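Local structure of dihydropteroate synthase (Anaplasma phagocytophilum, 6UCZ) at residues R102-N106 / A107-V111; G136-D140 / P141-A145; Q195-R199 / E200-L204; A259-S262 / T263-Q267. The protein probably catalyses the condensation of 6-hydroxymethyl-7,8-dihydropterin pyrophosphate with 4-aminobenzoate to give 7,8-dihydropteroate, a step of folate synthesis. All blocks are in the same frame, centred on the assembly; numbering follows the deposited sequence.

Interaction 1: residues R102-N106 / A107-V111; sequences RIAHN and AHVEV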
loop_
_atom_site.group_PDB
_atom_site.type_symbol
_atom_site.label_atom_id
_atom_site.label_comp_id
_atom_site.label_asym_id
_atom_site.label_seq_id
_atom_site.Cartn_x
_atom_site.Cartn_y
_atom_site.Cartn_z
ATOM N N ARG A 102 -18.793 5.371 4.779
ATOM C CA ARG A 102 -19.776 6.450 4.706
ATOM C C ARG A 102 -19.114 7.810 4.899
ATOM O O ARG A 102 -19.395 8.769 4.166
ATOM C CB ARG A 102 -20.881 6.246 5.746
ATOM C CG ARG A 102 -22.055 7.219 5.589
ATOM C CD ARG A 102 -23.017 7.119 6.763
ATOM N NE ARG A 102 -22.399 7.612 7.991
ATOM C CZ ARG A 102 -22.406 8.882 8.382
ATOM N NH1 ARG A 102 -23.026 9.808 7.653
ATOM N NH2 ARG A 102 -21.800 9.221 9.512
ATOM N N ILE A 103 -18.260 7.923 5.913
ATOM C CA ILE A 103 -17.626 9.202 6.207
ATOM C C ILE A 103 -16.656 9.585 5.094
ATOM O O ILE A 103 -16.608 10.745 4.669
ATOM C CB ILE A 103 -16.936 9.129 7.584
ATOM C CG1 ILE A 103 -17.989 8.951 8.685
ATOM C CG2 ILE A 103 -16.105 10.373 7.854
ATOM C CD1 ILE A 103 -17.446 8.349 9.960
ATOM N N ALA A 104 -15.891 8.616 4.582
ATOM C CA ALA A 104 -14.953 8.912 3.502
ATOM C C ALA A 104 -15.684 9.306 2.224
ATOM O O ALA A 104 -15.355 10.321 1.600
ATOM C CB ALA A 104 -14.032 7.718 3.249
ATOM N N HIS A 105 -16.674 8.509 1.808
ATOM C CA HIS A 105 -17.364 8.815 0.558
ATOM C C HIS A 105 -18.108 10.141 0.647
ATOM O O HIS A 105 -18.149 10.898 -0.331
ATOM C CB HIS A 105 -18.314 7.677 0.187
ATOM C CG HIS A 105 -17.608 6.470 -0.344
ATOM N ND1 HIS A 105 -18.267 5.311 -0.692
ATOM C CD2 HIS A 105 -16.293 6.240 -0.570
ATOM C CE1 HIS A 105 -17.389 4.418 -1.117
ATOM N NE2 HIS A 105 -16.184 4.957 -1.055
ATOM N N ASN A 106 -18.686 10.446 1.819
ATOM C CA ASN A 106 -19.325 11.741 2.022
ATOM C C ASN A 106 -18.351 12.880 1.763
ATOM O O ASN A 106 -18.757 13.946 1.295
ATOM C CB ASN A 106 -19.893 11.848 3.441
ATOM C CG ASN A 106 -21.284 11.237 3.570
ATOM O OD1 ASN A 106 -21.862 10.758 2.592
ATOM N ND2 ASN A 106 -21.824 11.250 4.785
ATOM N N ALA A 107 -17.066 12.656 2.024
ATOM C CA ALA A 107 -16.025 13.651 1.819
ATOM C C ALA A 107 -15.297 13.477 0.493
ATOM O O ALA A 107 -14.270 14.135 0.273
ATOM C CB ALA A 107 -15.014 13.594 2.966
ATOM N N HIS A 108 -15.799 12.601 -0.386
ATOM C CA HIS A 108 -15.177 12.318 -1.681
ATOM C C HIS A 108 -13.758 11.783 -1.492
ATOM O O HIS A 108 -12.831 12.133 -2.225
ATOM C CB HIS A 108 -15.204 13.549 -2.591
ATOM C CG HIS A 108 -16.587 14.069 -2.847
ATOM N ND1 HIS A 108 -16.909 15.406 -2.764
ATOM C CD2 HIS A 108 -17.734 13.426 -3.173
ATOM C CE1 HIS A 108 -18.193 15.567 -3.033
ATOM N NE2 HIS A 108 -18.717 14.380 -3.283
ATOM N N VAL A 109 -13.593 10.956 -0.469
ATOM C CA VAL A 109 -12.356 10.242 -0.196
ATOM C C VAL A 109 -12.609 8.758 -0.443
ATOM O O VAL A 109 -13.683 8.235 -0.108
ATOM C CB VAL A 109 -11.882 10.519 1.245
ATOM C CG1 VAL A 109 -10.680 9.660 1.600
ATOM C CG2 VAL A 109 -11.563 12.023 1.424
ATOM N N GLU A 110 -11.649 8.087 -1.068
ATOM C CA GLU A 110 -11.828 6.669 -1.353
ATOM C C GLU A 110 -11.377 5.810 -0.177
ATOM O O GLU A 110 -10.696 6.269 0.738
ATOM C CB GLU A 110 -11.080 6.278 -2.624
ATOM C CG GLU A 110 -11.591 7.004 -3.857
ATOM C CD GLU A 110 -10.764 6.710 -5.086
ATOM O OE1 GLU A 110 -9.588 7.147 -5.136
ATOM O OE2 GLU A 110 -11.286 6.017 -5.988
ATOM N N VAL A 111 -11.751 4.529 -0.223
ATOM C CA VAL A 111 -11.396 3.568 0.814
ATOM C C VAL A 111 -10.731 2.366 0.156
ATOM O O VAL A 111 -11.204 1.865 -0.872
ATOM C CB VAL A 111 -12.631 3.129 1.636
ATOM C CG1 VAL A 111 -12.231 2.139 2.746
ATOM C CG2 VAL A 111 -13.358 4.348 2.208
#

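Interaction 2: residues G136-D140 / P141-A145; sequences GGLLD and PDMPA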
loop_
_atom_site.group_PDB
_atom_site.type_symbol
_atom_site.label_atom_id
_atom_site.label_comp_id
_atom_site.label_asym_id
_atom_site.label_seq_id
_atom_site.Cartn_x
_atom_site.Cartn_y
_atom_site.Cartn_z
ATOM N N GLY A 136 -0.790 -9.312 -0.442
ATOM C CA GLY A 136 -0.272 -10.621 -0.769
ATOM C C GLY A 136 0.099 -10.802 -2.214
ATOM O O GLY A 136 0.736 -11.807 -2.553
ATOM N N GLY A 137 -0.271 -9.855 -3.079
ATOM C CA GLY A 137 0.053 -9.974 -4.489
ATOM C C GLY A 137 -0.447 -11.275 -5.101
ATOM O O GLY A 137 0.332 -12.033 -5.683
ATOM N N LEU A 138 -1.742 -11.547 -4.949
ATOM C CA LEU A 138 -2.374 -12.771 -5.443
ATOM C C LEU A 138 -1.828 -14.011 -4.736
ATOM O O LEU A 138 -1.756 -15.094 -5.314
ATOM C CB LEU A 138 -2.226 -12.908 -6.961
ATOM C CG LEU A 138 -2.498 -11.652 -7.789
ATOM C CD1 LEU A 138 -2.480 -12.000 -9.275
ATOM C CD2 LEU A 138 -3.808 -10.976 -7.378
ATOM N N LEU A 139 -1.390 -13.849 -3.488
ATOM C CA LEU A 139 -1.090 -15.012 -2.669
ATOM C C LEU A 139 -2.344 -15.856 -2.477
ATOM O O LEU A 139 -2.274 -17.088 -2.429
ATOM C CB LEU A 139 -0.501 -14.570 -1.329
ATOM C CG LEU A 139 -0.140 -15.602 -0.264
ATOM C CD1 LEU A 139 0.931 -16.583 -0.750
ATOM C CD2 LEU A 139 0.347 -14.837 0.952
ATOM N N ASP A 140 -3.499 -15.204 -2.323
ATOM C CA ASP A 140 -4.783 -15.911 -2.373
ATOM C C ASP A 140 -5.156 -16.138 -3.836
ATOM O O ASP A 140 -5.366 -15.161 -4.569
ATOM C CB ASP A 140 -5.860 -15.097 -1.668
ATOM C CG ASP A 140 -7.156 -15.881 -1.458
ATOM O OD1 ASP A 140 -7.498 -16.733 -2.296
ATOM O OD2 ASP A 140 -7.845 -15.622 -0.448
ATOM N N PRO A 141 -5.232 -17.386 -4.306
ATOM C CA PRO A 141 -5.537 -17.629 -5.729
ATOM C C PRO A 141 -6.928 -17.178 -6.154
ATOM O O PRO A 141 -7.192 -17.123 -7.362
ATOM C CB PRO A 141 -5.381 -19.150 -5.874
ATOM C CG PRO A 141 -4.631 -19.590 -4.663
ATOM C CD PRO A 141 -4.984 -18.633 -3.571
ATOM N N ASP A 142 -7.826 -16.889 -5.214
ATOM C CA ASP A 142 -9.148 -16.365 -5.535
ATOM C C ASP A 142 -9.163 -14.854 -5.672
ATOM O O ASP A 142 -10.210 -14.289 -6.014
ATOM C CB ASP A 142 -10.173 -16.772 -4.473
ATOM C CG ASP A 142 -10.497 -18.246 -4.515
ATOM O OD1 ASP A 142 -10.467 -18.834 -5.622
ATOM O OD2 ASP A 142 -10.773 -18.817 -3.439
ATOM N N MET A 143 -8.054 -14.178 -5.368
ATOM C CA MET A 143 -8.064 -12.723 -5.459
ATOM C C MET A 143 -8.397 -12.230 -6.866
ATOM O O MET A 143 -9.207 -11.293 -6.977
ATOM C CB MET A 143 -6.728 -12.139 -4.964
ATOM C CG MET A 143 -6.795 -10.635 -4.697
ATOM S SD MET A 143 -7.918 -10.194 -3.348
ATOM C CE MET A 143 -6.891 -10.317 -1.882
ATOM N N PRO A 144 -7.854 -12.795 -7.956
ATOM C CA PRO A 144 -8.216 -12.273 -9.290
ATOM C C PRO A 144 -9.702 -12.342 -9.605
ATOM O O PRO A 144 -10.251 -11.405 -10.198
ATOM C CB PRO A 144 -7.390 -13.152 -10.237
ATOM C CG PRO A 144 -6.206 -13.558 -9.413
ATOM C CD PRO A 144 -6.764 -13.785 -8.044
ATOM N N ALA A 145 -10.375 -13.427 -9.223
ATOM C CA ALA A 145 -11.805 -13.531 -9.489
ATOM C C ALA A 145 -12.575 -12.451 -8.741
ATOM O O ALA A 145 -13.505 -11.850 -9.290
ATOM C CB ALA A 145 -12.310 -14.927 -9.107
#

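Interaction 3: residues Q195-R199 / E200-L204; sequences QGVVR and ERIIL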
loop_
_atom_site.group_PDB
_atom_site.type_symbol
_atom_site.label_atom_id
_atom_site.label_comp_id
_atom_site.label_asym_id
_atom_site.label_seq_id
_atom_site.Cartn_x
_atom_site.Cartn_y
_atom_site.Cartn_z
ATOM N N GLN A 195 -7.931 -13.203 -16.109
ATOM C CA GLN A 195 -9.118 -13.529 -15.335
ATOM C C GLN A 195 -10.157 -12.420 -15.366
ATOM O O GLN A 195 -11.134 -12.481 -14.612
ATOM C CB GLN A 195 -8.718 -13.854 -13.897
ATOM C CG GLN A 195 -7.884 -15.122 -13.794
ATOM C CD GLN A 195 -7.928 -15.754 -12.420
ATOM O OE1 GLN A 195 -8.985 -15.862 -11.800
ATOM N NE2 GLN A 195 -6.761 -16.159 -11.926
ATOM N N GLY A 196 -9.961 -11.407 -16.203
ATOM C CA GLY A 196 -10.973 -10.405 -16.452
ATOM C C GLY A 196 -10.799 -9.076 -15.751
ATOM O O GLY A 196 -11.756 -8.295 -15.715
ATOM N N VAL A 197 -9.628 -8.791 -15.193
ATOM C CA VAL A 197 -9.357 -7.489 -14.588
ATOM C C VAL A 197 -8.865 -6.534 -15.665
ATOM O O VAL A 197 -7.902 -6.830 -16.384
ATOM C CB VAL A 197 -8.338 -7.591 -13.442
ATOM C CG1 VAL A 197 -7.984 -6.184 -12.938
ATOM C CG2 VAL A 197 -8.889 -8.427 -12.304
ATOM N N VAL A 198 -9.515 -5.377 -15.766
ATOM C CA VAL A 198 -9.133 -4.390 -16.764
ATOM C C VAL A 198 -7.749 -3.843 -16.442
ATOM O O VAL A 198 -7.416 -3.579 -15.278
ATOM C CB VAL A 198 -10.194 -3.280 -16.792
ATOM C CG1 VAL A 198 -9.632 -2.009 -17.369
ATOM C CG2 VAL A 198 -11.413 -3.745 -17.572
ATOM N N ARG A 199 -6.953 -3.606 -17.493
ATOM C CA ARG A 199 -5.542 -3.272 -17.320
ATOM C C ARG A 199 -5.367 -1.945 -16.588
ATOM O O ARG A 199 -4.444 -1.791 -15.778
ATOM C CB ARG A 199 -4.865 -3.219 -18.693
ATOM C CG ARG A 199 -3.352 -3.059 -18.673
ATOM C CD ARG A 199 -2.815 -2.688 -20.060
ATOM N NE ARG A 199 -1.353 -2.717 -20.137
ATOM C CZ ARG A 199 -0.544 -1.729 -19.755
ATOM N NH1 ARG A 199 -1.042 -0.606 -19.247
ATOM N NH2 ARG A 199 0.771 -1.869 -19.874
ATOM N N GLU A 200 -6.251 -0.979 -16.849
ATOM C CA GLU A 200 -6.164 0.331 -16.209
ATOM C C GLU A 200 -6.386 0.281 -14.702
ATOM O O GLU A 200 -5.964 1.203 -13.999
ATOM C CB GLU A 200 -7.168 1.301 -16.841
ATOM C CG GLU A 200 -6.891 1.619 -18.308
ATOM C CD GLU A 200 -7.417 0.556 -19.249
ATOM O OE1 GLU A 200 -8.604 0.204 -19.127
ATOM O OE2 GLU A 200 -6.648 0.057 -20.093
ATOM N N ARG A 201 -7.027 -0.760 -14.179
ATOM C CA ARG A 201 -7.326 -0.800 -12.753
ATOM C C ARG A 201 -6.229 -1.434 -11.901
ATOM O O ARG A 201 -6.422 -1.572 -10.689
ATOM C CB ARG A 201 -8.662 -1.503 -12.510
ATOM C CG ARG A 201 -9.843 -0.670 -12.977
ATOM C CD ARG A 201 -11.114 -1.447 -12.990
ATOM N NE ARG A 201 -12.231 -0.635 -13.471
ATOM C CZ ARG A 201 -13.332 -1.133 -14.028
ATOM N NH1 ARG A 201 -13.461 -2.443 -14.179
ATOM N NH2 ARG A 201 -14.304 -0.319 -14.437
ATOM N N ILE A 202 -5.091 -1.815 -12.487
ATOM C CA ILE A 202 -4.032 -2.520 -11.765
ATOM C C ILE A 202 -2.949 -1.528 -11.358
ATOM O O ILE A 202 -2.447 -0.770 -12.196
ATOM C CB ILE A 202 -3.436 -3.649 -12.620
ATOM C CG1 ILE A 202 -4.510 -4.685 -12.956
ATOM C CG2 ILE A 202 -2.265 -4.292 -11.874
ATOM C CD1 ILE A 202 -4.087 -5.690 -14.016
ATOM N N ILE A 203 -2.536 -1.582 -10.087
ATOM C CA ILE A 203 -1.514 -0.706 -9.521
ATOM C C ILE A 203 -0.392 -1.566 -8.947
ATOM O O ILE A 203 -0.654 -2.571 -8.279
ATOM C CB ILE A 203 -2.123 0.202 -8.430
ATOM C CG1 ILE A 203 -3.298 1.012 -8.998
ATOM C CG2 ILE A 203 -1.080 1.117 -7.839
ATOM C CD1 ILE A 203 -4.305 1.465 -7.934
ATOM N N LEU A 204 0.861 -1.163 -9.187
ATOM C CA LEU A 204 2.029 -1.962 -8.806
ATOM C C LEU A 204 2.774 -1.329 -7.637
ATOM O O LEU A 204 3.013 -0.120 -7.628
ATOM C CB LEU A 204 2.996 -2.117 -9.984
ATOM C CG LEU A 204 2.405 -2.689 -11.275
ATOM C CD1 LEU A 204 3.466 -2.841 -12.357
ATOM C CD2 LEU A 204 1.703 -4.020 -11.001
HETATM O O HOH W 1 -11.619 -4.767 -13.923
#

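Interaction 4: residues A259-S262 / T263-Q267; sequences AMLS and TFLAQ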
loop_
_atom_site.group_PDB
_atom_site.type_symbol
_atom_site.label_atom_id
_atom_site.label_comp_id
_atom_site.label_asym_id
_atom_site.label_seq_id
_atom_site.Cartn_x
_atom_site.Cartn_y
_atom_site.Cartn_z
ATOM N N ALA A 259 8.591 12.228 4.959
ATOM C CA ALA A 259 8.130 13.321 4.104
ATOM C C ALA A 259 9.222 13.810 3.160
ATOM O O ALA A 259 8.918 14.249 2.042
ATOM C CB ALA A 259 7.625 14.483 4.965
ATOM N N MET A 260 10.492 13.764 3.590
ATOM C CA MET A 260 11.581 14.125 2.685
ATOM C C MET A 260 11.637 13.185 1.486
ATOM O O MET A 260 11.821 13.632 0.343
ATOM C CB MET A 260 12.914 14.127 3.436
ATOM C CG MET A 260 12.963 15.143 4.601
ATOM S SD MET A 260 14.592 15.199 5.380
ATOM C CE MET A 260 14.235 15.677 7.054
ATOM N N LEU A 261 11.484 11.877 1.722
ATOM C CA LEU A 261 11.426 10.941 0.604
ATOM C C LEU A 261 10.121 11.085 -0.173
ATOM O O LEU A 261 10.114 10.977 -1.406
ATOM C CB LEU A 261 11.619 9.507 1.117
ATOM C CG LEU A 261 11.475 8.384 0.094
ATOM C CD1 LEU A 261 12.422 8.576 -1.106
ATOM C CD2 LEU A 261 11.720 7.063 0.784
ATOM N N SER A 262 9.008 11.347 0.528
ATOM C CA SER A 262 7.737 11.569 -0.158
ATOM C C SER A 262 7.868 12.635 -1.243
ATOM O O SER A 262 7.320 12.483 -2.342
ATOM C CB SER A 262 6.660 11.977 0.844
ATOM O OG SER A 262 6.332 10.907 1.700
ATOM N N THR A 263 8.593 13.724 -0.953
ATOM C CA THR A 263 8.781 14.774 -1.952
ATOM C C THR A 263 9.458 14.225 -3.198
ATOM O O THR A 263 9.016 14.486 -4.323
ATOM C CB THR A 263 9.611 15.924 -1.379
ATOM O OG1 THR A 263 8.984 16.443 -0.203
ATOM C CG2 THR A 263 9.727 17.042 -2.412
ATOM N N PHE A 264 10.525 13.440 -3.012
ATOM C CA PHE A 264 11.232 12.846 -4.144
ATOM C C PHE A 264 10.317 11.914 -4.934
ATOM O O PHE A 264 10.282 11.949 -6.171
ATOM C CB PHE A 264 12.450 12.071 -3.645
ATOM C CG PHE A 264 13.065 11.179 -4.684
ATOM C CD1 PHE A 264 14.033 11.686 -5.551
ATOM C CD2 PHE A 264 12.692 9.846 -4.799
ATOM C CE1 PHE A 264 14.612 10.877 -6.523
ATOM C CE2 PHE A 264 13.270 9.026 -5.769
ATOM C CZ PHE A 264 14.225 9.541 -6.629
ATOM N N LEU A 265 9.603 11.039 -4.232
ATOM C CA LEU A 265 8.713 10.097 -4.908
ATOM C C LEU A 265 7.622 10.832 -5.684
ATOM O O LEU A 265 7.298 10.463 -6.817
ATOM C CB LEU A 265 8.099 9.147 -3.885
ATOM C CG LEU A 265 9.064 8.205 -3.174
ATOM C CD1 LEU A 265 8.299 7.448 -2.102
ATOM C CD2 LEU A 265 9.707 7.246 -4.171
ATOM N N ALA A 266 7.064 11.895 -5.101
ATOM C CA ALA A 266 6.075 12.687 -5.833
ATOM C C ALA A 266 6.682 13.298 -7.094
ATOM O O ALA A 266 6.040 13.323 -8.151
ATOM C CB ALA A 266 5.493 13.777 -4.923
ATOM N N GLN A 267 7.943 13.752 -7.018
ATOM C CA GLN A 267 8.605 14.294 -8.199
ATOM C C GLN A 267 8.786 13.253 -9.300
ATOM O O GLN A 267 8.809 13.609 -10.484
ATOM C CB GLN A 267 9.955 14.891 -7.809
ATOM C CG GLN A 267 9.822 16.129 -6.972
ATOM C CD GLN A 267 11.158 16.749 -6.652
ATOM O OE1 GLN A 267 11.825 16.379 -5.683
ATOM N NE2 GLN A 267 11.563 17.698 -7.477
#

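Interaction 1: residues R102-N106 / A107-V111
A104, H105 and A107 carry most of the contact at the turn in which helix 97-106 ends and the chain heads back into strand 110-115. Its frame is a Schellman motif. V109 N donates to A104 O over 2.8 Å, and within that loop H108 N reaches H105 O at 2.9 Å. H108 is the C-prime residue, its positive phi of 60° turning the backbone out of the helix. A107 N adds only weak bonds, to I103 O and A104 O; A107 CB lies 3.6 Å from A104 O, and its side chain touches I63 of helix 52-64. A104 CB packs against V109 O (3.4 Å), V111 CG2 (3.6 Å) and V109 CB (4.1 Å). With CG beside the backbone N (chi1 -75°), the H105 ring edge is brought to V109 O, which sits near the ring plane, 3.3 Å from H105 CD2. H105 NE2 is hydrogen-bonded to D130 OD2, which also accepts from V111 N. The helix-end carbonyls of A104 and H105 are thus satisfied by the turn itself. Pairing with the D130 carboxylate would tend to favour a protonated H105, although a bound sodium ion nearby would work against it.

Interaction 2: residues G136-D140 / P141-A145
The loop after strand 131-134 enters helix 143-148 through a type I beta turn, D140 to M143, reinforced by an Asx turn from the first residue's side chain. M143 N donates to D140 O over 3.0 Å, closing the main-chain turn with a nearly straight bond of 165°. The second bond is the cap: D142 N points at D140 OD1, 2.9 Å away, meeting this oxygen on its anti side and somewhat out of the carboxylate plane. D140 has CG opposite its own N (chi1 -169°), which brings OD1 past P141 N to the D142 amide. P141 itself has no N-H to offer, and its CD rests 3.3 Å from L139 O. Backbone N-H groups at the start of a helix would be expected to steady the negative charge of D140, offsetting the nearby carboxylate of D142, whose OD2 is 4.0 Å from D140 OD1.

On the side of helix 174-194 the contact is apolar. G137 and L138 both have positive phi, and the curve they make carries the L138 side chain back to the helix: its CD2 lies 4.0 Å from M143 CB, while its CD1 is at the same distance from P144 CG.

D140 OD2 takes the N-H of A118, tying the cap to the first turn of helix 118-127. L138 and P144 pack against helix 174-194 at T191, whereas M143 points inward to I132 of strand 131-134 and I154 of strand 153-157, so the turn bridges two outer helices and the sheet.

Interaction 3: residues Q195-R199 / E200-L204
V197 and I202 meet on the buried side of a tight turn, CG1 of the valine lying 3.8 Å from CG1 of the isoleucine as the two side chains cross obliquely. On the solvent side V198 faces R201: one methyl, CG2, approaches the guanidinium at NH1, 4.2 Å away, and the same group is joined to the backbone by water. Water 1 accepts from V198 N at 2.9 Å and from R201 NH1 at 3.0 Å, lying in the guanidinium plane at its edge. R201 leaves the backbone with CG beside its own N (chi1 -71°) and then runs extended, which carries NH1 alongside V198 as far as that water.

These groups are positioned by a short 3-10 turn. R201 N donates to V198 O over 3.1 Å (153° at the hydrogen), and I202 N follows with a weak bond to R199 O. The turn thereby aims I202 inward while V198, R199 and E200 stay on the surface. One step earlier, a Schellman motif ends helix 174-194: V197 N bonds to L192 O and G196 N to I193 O, with G196 supplying the positive phi.

The whole is an alpha-to-beta connection. V197 packs on A147 and A148 of helix 143-148 and I202 on L192, R199 makes a cation-pi contact with F232, and I203 continues into backbone bonds with I154 and I156 of strand 153-157.

Interaction 4: residues A259-S262 / T263-Q267
T263 bends its hydroxyl back toward A259: with OG1 set beside the backbone N (chi1 -57°), it reaches the carbonyl of the preceding helical turn. L261, in contrast, has CG opposite its N (chi1 175°), which, with chi2 at 56°, brings CD1 to F264 and L265.

A259 O is held by two hydrogens from a single residue. T263 N and T263 OG1 each lie 3.1 Å from A259 O, and they arrive on opposite faces of its carbonyl plane, which would hold the threonine in this rotamer. The ordinary helical ladder continues with L265 N on L261 O at 2.9 Å, close to straight, and A266 N on S262 O at 2.8 Å. On the other flank L261 CD1 touches the phenyl ring of F264 at CD2, 3.9 Å away, obliquely to the ring. The same methyl lies 4.0 Å from L265 CG, so L261 makes an i to i+3 and an i to i+4 contact.

S262 OG is bonded to T258 O within the helix and to H238 NE2, just after strand 235-236. Helix 255-267 is the helix of the beta-alpha-beta unit from that strand to strand 272-275: S262 and L265 rest on L273 of the latter, while T263 and A266 face S284 and A288 of helix 278-290.

How the interactions relate
All four interactions belong to one eight-stranded parallel beta/alpha barrel, the fold of dihydropteroate synthases, and lie on its outer layer or at its chain reversals. Interactions 2 and 3 are neighbours: P144 CB is 3.4 Å from Q195 CD, so the start of helix 143-148 packs against the residue just after helix 174-194. Interactions 1 and 3 have nearest atoms about 8 Å apart; interactions 2 and 4 lie on opposite sides of the chain's centre. None lines the pterin pocket. The ligand lies about 11 Å from the M143 side chain, about 12 Å from the I202 side chain and about 10 Å from that of L265. Interactions 1 and 3 nevertheless feed strands carrying pocket residues D114 and D205.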